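Exopolyphosphatase-related protein (Archaeoglobus fulgidus, PDB 3LLV) is of unknown function but carries an N-terminal TrkA-N domain of Rossmann fold that probably binds NAD(P), in a longer protein that may bind nucleic acid. Local coordinates at residues 12-17 and 32-37; 69-74 and 95-100; 79-84 and 102-107. All blocks are in the same frame, centred on the assembly; numbering follows the deposited sequence. Where two conformers were deposited one is given.

Interaction 1. Residues 12-17 and 32-37. With PO4 (phosphate ion), chain B.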
loop_
_atom_site.group_PDB
_atom_site.type_symbol
_atom_site.label_atom_id
_atom_site.label_comp_id
_atom_site.label_asym_id
_atom_site.label_seq_id
_atom_site.Cartn_x
_atom_site.Cartn_y
_atom_site.Cartn_z
ATOM N N ILE A 12 2.811 1.659 0.942
ATOM C CA ILE A 12 3.957 1.130 0.251
ATOM C C ILE A 12 3.682 1.290 -1.225
ATOM O O ILE A 12 2.622 0.870 -1.723
ATOM C CB ILE A 12 4.212 -0.350 0.629
ATOM C CG1 ILE A 12 4.539 -0.450 2.137
ATOM C CG2 ILE A 12 5.294 -0.959 -0.263
ATOM C CD1 ILE A 12 4.525 -1.879 2.650
ATOM N N GLY A 13 4.629 1.903 -1.921
ATOM C CA GLY A 13 4.495 2.198 -3.346
ATOM C C GLY A 13 4.088 3.658 -3.441
ATOM O O GLY A 13 2.999 4.044 -2.985
ATOM N N SER A 14 4.955 4.461 -4.014
ATOM C CA SER A 14 4.660 5.876 -4.152
ATOM C C SER A 14 4.449 6.243 -5.615
ATOM O O SER A 14 4.881 7.308 -6.089
ATOM C CB SER A 14 5.731 6.720 -3.459
ATOM O OG SER A 14 5.600 6.581 -2.053
ATOM N N GLU A 15 3.759 5.342 -6.326
ATOM C CA GLU A 15 3.303 5.599 -7.692
ATOM C C GLU A 15 1.943 6.305 -7.587
ATOM O O GLU A 15 1.602 6.796 -6.513
ATOM C CB GLU A 15 3.252 4.318 -8.519
ATOM N N ALA A 16 1.178 6.408 -8.679
ATOM C CA ALA A 16 0.014 7.304 -8.655
ATOM C C ALA A 16 -1.049 6.918 -7.625
ATOM O O ALA A 16 -1.547 7.784 -6.907
ATOM C CB ALA A 16 -0.587 7.512 -10.056
ATOM N N ALA A 17 -1.375 5.625 -7.539
ATOM C CA ALA A 17 -2.386 5.180 -6.589
ATOM C C ALA A 17 -1.904 5.451 -5.160
ATOM O O ALA A 17 -2.653 5.960 -4.331
ATOM C CB ALA A 17 -2.728 3.727 -6.804
ATOM N N VAL A 32 0.140 9.237 8.131
ATOM C CA VAL A 32 0.530 8.299 7.066
ATOM C C VAL A 32 2.030 8.340 6.838
ATOM O O VAL A 32 2.631 9.411 6.818
ATOM C CB VAL A 32 -0.156 8.643 5.701
ATOM C CG1 VAL A 32 0.044 7.505 4.699
ATOM C CG2 VAL A 32 -1.635 8.960 5.890
ATOM N N LEU A 33 2.627 7.165 6.656
ATOM C CA LEU A 33 4.017 7.080 6.241
ATOM C C LEU A 33 4.022 6.470 4.862
ATOM O O LEU A 33 3.450 5.389 4.674
ATOM C CB LEU A 33 4.822 6.175 7.170
ATOM C CG LEU A 33 6.287 5.905 6.792
ATOM C CD1 LEU A 33 7.115 7.173 6.956
ATOM C CD2 LEU A 33 6.871 4.737 7.612
ATOM N N ALA A 34 4.683 7.143 3.930
ATOM C CA ALA A 34 4.854 6.614 2.580
ATOM C C ALA A 34 6.189 5.871 2.512
ATOM O O ALA A 34 7.198 6.335 3.061
ATOM C CB ALA A 34 4.806 7.740 1.561
ATOM N N VAL A 35 6.191 4.710 1.858
ATOM C CA VAL A 35 7.391 3.885 1.764
ATOM C C VAL A 35 7.624 3.500 0.301
ATOM O O VAL A 35 6.717 3.026 -0.369
ATOM C CB VAL A 35 7.257 2.583 2.614
ATOM C CG1 VAL A 35 8.529 1.753 2.527
ATOM C CG2 VAL A 35 6.943 2.910 4.072
ATOM N N ASP A 36 8.851 3.678 -0.179
ATOM C CA ASP A 36 9.202 3.321 -1.560
ATOM C C ASP A 36 10.721 3.253 -1.654
ATOM O O ASP A 36 11.416 3.923 -0.894
ATOM C CB ASP A 36 8.675 4.376 -2.539
ATOM C CG ASP A 36 8.565 3.855 -3.990
ATOM O OD1 ASP A 36 7.494 3.337 -4.371
ATOM O OD2 ASP A 36 9.529 3.998 -4.768
ATOM N N LYS A 37 11.229 2.451 -2.589
ATOM C CA LYS A 37 12.663 2.381 -2.845
ATOM C C LYS A 37 13.172 3.607 -3.619
ATOM O O LYS A 37 14.375 3.861 -3.628
ATOM C CB LYS A 37 13.032 1.080 -3.572
HETATM P P PO4 B . -0.531 3.489 -10.776
HETATM O O1 PO4 B . -1.005 3.464 -9.355
HETATM O O2 PO4 B . -0.650 2.152 -11.466
HETATM O O3 PO4 B . -1.290 4.522 -11.568
HETATM O O4 PO4 B . 0.935 3.851 -10.767
#

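Interaction 2. Residues 69-74 and 95-100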
loop_
_atom_site.group_PDB
_atom_site.type_symbol
_atom_site.label_atom_id
_atom_site.label_comp_id
_atom_site.label_asym_id
_atom_site.label_seq_id
_atom_site.Cartn_x
_atom_site.Cartn_y
_atom_site.Cartn_z
ATOM N N GLU A 69 2.153 -2.091 15.927
ATOM C CA GLU A 69 1.030 -2.670 16.654
ATOM C C GLU A 69 -0.180 -1.737 16.704
ATOM O O GLU A 69 -1.281 -2.227 16.760
ATOM C CB GLU A 69 1.424 -3.215 18.042
ATOM N N GLY A 70 0.053 -0.431 16.653
ATOM C CA GLY A 70 -0.990 0.563 16.527
ATOM C C GLY A 70 -1.445 1.003 15.126
ATOM O O GLY A 70 -2.355 1.779 14.995
ATOM N N VAL A 71 -0.801 0.490 14.093
ATOM C CA VAL A 71 -1.205 0.727 12.710
ATOM C C VAL A 71 -2.574 0.132 12.358
ATOM O O VAL A 71 -2.861 -0.948 12.725
ATOM C CB VAL A 71 -0.150 0.173 11.765
ATOM C CG1 VAL A 71 -0.612 0.219 10.348
ATOM C CG2 VAL A 71 1.087 0.919 11.872
ATOM N N SER A 72 -3.394 0.858 11.619
ATOM C CA SER A 72 -4.707 0.368 11.183
ATOM C C SER A 72 -4.606 -0.516 9.957
ATOM O O SER A 72 -5.228 -1.590 9.897
ATOM C CB SER A 72 -5.682 1.521 10.915
ATOM O OG SER A 72 -5.852 2.289 12.085
ATOM N N ALA A 73 -3.824 -0.070 8.973
ATOM C CA ALA A 73 -3.581 -0.882 7.799
ATOM C C ALA A 73 -2.294 -0.501 7.093
ATOM O O ALA A 73 -1.868 0.670 7.107
ATOM C CB ALA A 73 -4.790 -0.829 6.811
ATOM N N VAL A 74 -1.676 -1.516 6.480
ATOM C CA VAL A 74 -0.589 -1.330 5.559
ATOM C C VAL A 74 -1.191 -1.483 4.168
ATOM O O VAL A 74 -1.858 -2.480 3.892
ATOM C CB VAL A 74 0.512 -2.383 5.794
ATOM C CG1 VAL A 74 1.587 -2.323 4.678
ATOM C CG2 VAL A 74 1.141 -2.194 7.179
ATOM N N SER A 95 4.876 -9.424 11.023
ATOM C CA SER A 95 3.692 -8.892 11.686
ATOM C C SER A 95 2.410 -9.370 11.036
ATOM O O SER A 95 2.380 -9.600 9.814
ATOM C CB SER A 95 3.720 -7.363 11.607
ATOM O OG SER A 95 2.561 -6.772 12.182
ATOM N N ASP A 96 1.365 -9.488 11.846
ATOM C CA ASP A 96 0.020 -9.750 11.327
ATOM C C ASP A 96 -0.777 -8.475 10.986
ATOM O O ASP A 96 -1.993 -8.551 10.722
ATOM C CB ASP A 96 -0.764 -10.675 12.277
ATOM C CG ASP A 96 -1.223 -9.971 13.551
ATOM O OD1 ASP A 96 -0.859 -8.793 13.766
ATOM O OD2 ASP A 96 -1.929 -10.635 14.356
ATOM N N VAL A 97 -0.102 -7.319 10.989
ATOM C CA VAL A 97 -0.792 -6.053 10.781
ATOM C C VAL A 97 -1.707 -6.111 9.544
ATOM O O VAL A 97 -1.322 -6.650 8.495
ATOM C CB VAL A 97 0.197 -4.858 10.707
ATOM C CG1 VAL A 97 1.235 -5.054 9.563
ATOM C CG2 VAL A 97 -0.590 -3.537 10.563
ATOM N N TYR A 98 -2.923 -5.594 9.666
ATOM C CA TYR A 98 -3.881 -5.670 8.565
ATOM C C TYR A 98 -3.292 -5.081 7.270
ATOM O O TYR A 98 -2.707 -3.986 7.299
ATOM C CB TYR A 98 -5.102 -4.884 8.987
ATOM C CG TYR A 98 -6.329 -5.128 8.165
ATOM C CD1 TYR A 98 -7.250 -6.098 8.538
ATOM C CD2 TYR A 98 -6.591 -4.365 7.026
ATOM C CE1 TYR A 98 -8.391 -6.317 7.802
ATOM C CE2 TYR A 98 -7.768 -4.565 6.287
ATOM C CZ TYR A 98 -8.646 -5.551 6.685
ATOM O OH TYR A 98 -9.811 -5.777 5.955
ATOM N N ALA A 99 -3.406 -5.828 6.165
ATOM C CA ALA A 99 -2.826 -5.400 4.881
ATOM C C ALA A 99 -3.846 -5.476 3.766
ATOM O O ALA A 99 -4.618 -6.452 3.670
ATOM C CB ALA A 99 -1.599 -6.235 4.522
ATOM N N ILE A 100 -3.874 -4.427 2.941
ATOM C CA ILE A 100 -4.749 -4.420 1.765
ATOM C C ILE A 100 -3.803 -4.311 0.596
ATOM O O ILE A 100 -2.946 -3.433 0.571
ATOM C CB ILE A 100 -5.695 -3.225 1.757
ATOM C CG1 ILE A 100 -6.546 -3.195 3.044
ATOM C CG2 ILE A 100 -6.565 -3.260 0.473
ATOM C CD1 ILE A 100 -7.453 -1.972 3.135
#

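Interaction 3. Residues 79-84 and 102-107. With PO4 (phosphate ion), chain B.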
loop_
_atom_site.group_PDB
_atom_site.type_symbol
_atom_site.label_atom_id
_atom_site.label_comp_id
_atom_site.label_asym_id
_atom_site.label_seq_id
_atom_site.Cartn_x
_atom_site.Cartn_y
_atom_site.Cartn_z
ATOM N N SER A 79 2.298 -1.434 -8.701
ATOM C CA SER A 79 1.598 -2.036 -9.834
ATOM C C SER A 79 2.280 -3.322 -10.336
ATOM O O SER A 79 1.930 -3.840 -11.407
ATOM C CB SER A 79 1.480 -0.990 -10.943
ATOM O OG SER A 79 2.765 -0.699 -11.443
ATOM N N ASP A 80 3.222 -3.856 -9.562
ATOM C CA ASP A 80 3.950 -5.083 -9.940
ATOM C C ASP A 80 3.528 -6.225 -9.005
ATOM O O ASP A 80 3.923 -6.230 -7.836
ATOM C CB ASP A 80 5.452 -4.772 -9.800
ATOM C CG ASP A 80 6.371 -5.936 -10.185
ATOM O OD1 ASP A 80 6.025 -7.120 -10.022
ATOM O OD2 ASP A 80 7.503 -5.634 -10.623
ATOM N N ASP A 81 2.698 -7.157 -9.498
ATOM C CA ASP A 81 2.202 -8.287 -8.685
ATOM C C ASP A 81 3.320 -9.070 -8.017
ATOM O O ASP A 81 3.250 -9.364 -6.822
ATOM C CB ASP A 81 1.338 -9.248 -9.518
ATOM C CG ASP A 81 -0.027 -8.678 -9.855
ATOM O OD1 ASP A 81 -0.390 -7.626 -9.284
ATOM O OD2 ASP A 81 -0.761 -9.283 -10.695
ATOM N N GLU A 82 4.356 -9.417 -8.766
ATOM C CA GLU A 82 5.388 -10.280 -8.183
ATOM C C GLU A 82 6.103 -9.574 -7.035
ATOM O O GLU A 82 6.361 -10.186 -5.993
ATOM C CB GLU A 82 6.343 -10.814 -9.247
ATOM C CG GLU A 82 5.673 -11.889 -10.158
ATOM C CD GLU A 82 4.930 -12.987 -9.367
ATOM O OE1 GLU A 82 5.533 -13.587 -8.435
ATOM O OE2 GLU A 82 3.742 -13.261 -9.688
ATOM N N PHE A 83 6.336 -8.278 -7.205
ATOM C CA PHE A 83 6.940 -7.470 -6.160
ATOM C C PHE A 83 6.042 -7.329 -4.944
ATOM O O PHE A 83 6.506 -7.464 -3.798
ATOM C CB PHE A 83 7.377 -6.087 -6.691
ATOM C CG PHE A 83 8.383 -5.393 -5.818
ATOM C CD1 PHE A 83 9.586 -6.022 -5.475
ATOM C CD2 PHE A 83 8.154 -4.096 -5.365
ATOM C CE1 PHE A 83 10.516 -5.377 -4.674
ATOM C CE2 PHE A 83 9.095 -3.439 -4.559
ATOM C CZ PHE A 83 10.266 -4.080 -4.217
ATOM N N ASN A 84 4.748 -7.110 -5.183
ATOM C CA ASN A 84 3.789 -6.972 -4.089
ATOM C C ASN A 84 3.693 -8.257 -3.257
ATOM O O ASN A 84 3.511 -8.198 -2.050
ATOM C CB ASN A 84 2.397 -6.595 -4.635
ATOM C CG ASN A 84 2.313 -5.144 -5.068
ATOM O OD1 ASN A 84 3.295 -4.394 -5.019
ATOM N ND2 ASN A 84 1.131 -4.745 -5.522
ATOM N N ARG A 102 -2.924 -4.387 -3.607
ATOM C CA ARG A 102 -3.267 -4.263 -5.032
ATOM C C ARG A 102 -2.741 -5.437 -5.881
ATOM O O ARG A 102 -1.565 -5.811 -5.800
ATOM C CB ARG A 102 -2.705 -2.928 -5.540
ATOM C CG ARG A 102 -2.960 -2.698 -7.016
ATOM C CD ARG A 102 -2.172 -1.460 -7.437
ATOM N NE ARG A 102 -2.290 -1.210 -8.853
ATOM C CZ ARG A 102 -2.055 -0.034 -9.417
ATOM N NH1 ARG A 102 -1.682 1.008 -8.653
ATOM N NH2 ARG A 102 -2.186 0.093 -10.737
ATOM N N VAL A 103 -3.632 -6.040 -6.664
ATOM C CA VAL A 103 -3.282 -7.173 -7.523
ATOM C C VAL A 103 -3.815 -6.866 -8.912
ATOM O O VAL A 103 -4.964 -6.483 -9.067
ATOM C CB VAL A 103 -3.868 -8.466 -6.942
ATOM C CG1 VAL A 103 -3.675 -9.684 -7.891
ATOM C CG2 VAL A 103 -3.245 -8.753 -5.582
ATOM N N SER A 104 -2.964 -7.015 -9.928
ATOM C CA SER A 104 -3.374 -6.730 -11.301
ATOM C C SER A 104 -3.987 -7.943 -12.010
ATOM O O SER A 104 -4.874 -7.791 -12.860
ATOM C CB SER A 104 -2.214 -6.108 -12.107
ATOM O OG SER A 104 -1.297 -7.070 -12.608
ATOM N N SER A 105 -3.530 -9.138 -11.671
ATOM C CA SER A 105 -3.918 -10.368 -12.362
ATOM C C SER A 105 -4.976 -11.110 -11.540
ATOM O O SER A 105 -4.653 -11.599 -10.457
ATOM C CB SER A 105 -2.666 -11.236 -12.504
ATOM O OG SER A 105 -2.893 -12.373 -13.305
ATOM N N PRO A 106 -6.237 -11.213 -12.043
ATOM C CA PRO A 106 -7.219 -11.955 -11.248
ATOM C C PRO A 106 -6.803 -13.379 -10.872
ATOM O O PRO A 106 -7.176 -13.843 -9.805
ATOM C CB PRO A 106 -8.456 -12.006 -12.156
ATOM C CG PRO A 106 -8.354 -10.818 -13.016
ATOM C CD PRO A 106 -6.888 -10.425 -13.114
ATOM N N LYS A 107 -6.067 -14.081 -11.732
ATOM C CA LYS A 107 -5.638 -15.443 -11.395
ATOM C C LYS A 107 -4.780 -15.512 -10.122
ATOM O O LYS A 107 -4.674 -16.571 -9.494
ATOM C CB LYS A 107 -4.902 -16.107 -12.572
ATOM C CG LYS A 107 -3.502 -15.520 -12.823
ATOM C CD LYS A 107 -2.893 -16.157 -14.076
ATOM C CE LYS A 107 -1.534 -15.563 -14.416
ATOM N NZ LYS A 107 -0.799 -16.429 -15.373
HETATM P P PO4 B . -0.531 3.489 -10.776
HETATM O O1 PO4 B . -1.005 3.464 -9.355
HETATM O O2 PO4 B . -0.650 2.152 -11.466
HETATM O O3 PO4 B . -1.290 4.522 -11.568
HETATM O O4 PO4 B . 0.935 3.851 -10.767
HETATM O O HOH W 1 1.645 -6.849 -12.209
#

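Interaction 1. Residues 12-17 and 32-37
Asp36, at the end of strand 32-36, faces Ser14 in the turn that follows strand 9-12, and its OD1 accepts the backbone N of Ser14 at 2.8 Å. A chi1 of -160° carries CG toward the turn; the N-H arrives from above the carboxylate plane, 40° out of it. OD1 thus holds the turn and OD2 holds Ser38 N, just beyond its own strand; two bonds, one on each oxygen, limit the rotation of the carboxylate. OD1 also lies 3.4 Å from Gly13 CA. Gly13 suits this place because its backbone has positive phi, where a CB would press on the carbonyl O of Ile12. Turn and acidic strand end belong to the first beta-alpha-beta unit of the Rossmann fold, and in relatives that bind NAD an acid at this position commonly holds the adenosine ribose. The phosphate, probably from the crystallisation liquor, is bound at the start of helix 16-27 by Ala17 N, 2.8 Å from its O1, with a weak bond from Ala16 N to O4. Ser14, modelled in two conformers, in one of them lays OG against Asp36 CB at 3.8 Å and near Ala34 CB, where the buried hydroxyl has no hydrogen-bond partner in the model. Further back, Ile12 and Val35 form a parallel bridge, their branched side chains lying side by side with Ile12 CG1 4.1 Å from Val35 CB, while Gly13 N donates to Val35 O at 2.8 Å.

Interaction 2. Residues 69-74 and 95-100
Val97 is the bump of this contact, pushing its two methyls against Val71 and Val74 where strands 73-76 and 99-103 begin. The segments enter the parallel sheet of the Rossmann fold as neighbours, joined by helix 81-94 in a beta-alpha-beta crossover. In Val97, CG1 stands between the backbone N and the carbonyl carbon (chi1 58°) and CG2 anti to the N; CG1 goes to Val74, and CG2 lies chiefly on Val71 while still touching Val74 CG2. CG1 meets Val74 CG2 at 3.7 Å, the two side chains crossing at about a right angle, and CG2 meets Val71 CG1 at 3.8 Å. Valine suits all three places: its short, forked side chain fills the hollow between strand ends, and Leu91 of helix 81-94 packs on both Val74 and Val97.

Tyr98 fits differently. Its CB lies 3.4 Å from Ser72 O, and its ring turns an edge to Ala73, with CD2 4.0 Å from Ala73 CB, which lies near the ring plane. The single methyl of Ala73 is small enough to sit beside that edge, and Leu119 of the next strand touches Tyr98 too. Beyond it Val74 and Ala99 form a parallel bridge: Val74 N donates to Tyr98 O at 2.8 Å, and Ile100 N to Val74 O at 3.0 Å. The small CB of Ala99 packs against Leu91 and Arg92 of helix 81-94. Ahead of the bump the chain is shaped by an ST turn, in which Ser95 OG accepts Val97 N at 3.0 Å.

Interaction 3. Residues 79-84 and 102-107
Asp81, in the first turn of helix 81-94, sets its carboxylate against the chain leaving strand 99-103 and accepts the N-H groups of Ser104 and Ser105. This is the carboxy-terminal edge of the sheet in a Rossmann fold, within the beta-alpha-beta unit of strand 73-76, helix 81-94 and strand 99-103, where helix starts and strand ends line the pocket that in relatives takes the nucleotide. A chi1 of -73° puts CG anti to the carbonyl carbon, and chi2 of -11° turns the carboxylate; each oxygen offers its syn lone pair. OD1 takes Ser104 N at 2.7 Å in a nearly straight bond, and OD2 takes Ser105 N at 2.9 Å in a distinctly bent one. An aspartate suits the spot, since its two oxygens match two consecutive N-H groups, and its negative charge would probably be favoured by the start of the helix. In one of its two conformers Ser104 also donates from OG to Asp81 OD2.

Arg102 buries nearly as much. Its chain runs extended from CG to NE, and the guanidinium grips the phosphate with two N-H groups, NH1 to O1 at 2.6 Å and NH2 to O2 at 2.7 Å. NH1 also donates to Thr77 O, which helps to hold the group still. Ser79 lies over one face of the guanidinium, offset toward the rim, with its CB 3.8 Å from NH2; a small residue allows this close cover. The backbone of Arg102 is held as well: Asn84 ND2 donates to Arg102 O at 2.9 Å, that oxygen lying in the amide plane of Asn84, while ND2 also reaches Gly78 O. A water bridges the segments, accepting from Asp81 N at 2.9 Å and donating to Ser79 O and, in the same Ser104 conformer, to Ser104 OG.

How the interactions relate
All three contacts lie in one TrkA-N domain and on one six-stranded parallel sheet, whose order places strand 9-12 between 32-36 and 73-76. Interaction 1 closes before the others open, while interactions 2 and 3 alternate along the chain, adjoining in sequence and sharing strand 99-103. Centres of interactions 1 and 2 are about 15 Å apart, yet Ile12 CD1 meets Val74 CG1 at 3.6 Å, joining the two halves of the fold. Interactions 1 and 3, about 16 Å apart between centres, both hold the phosphate, consistent with a nucleotide pocket between the halves. Interaction 2 lies where its strands begin, about 19 Å from interaction 3 between centres.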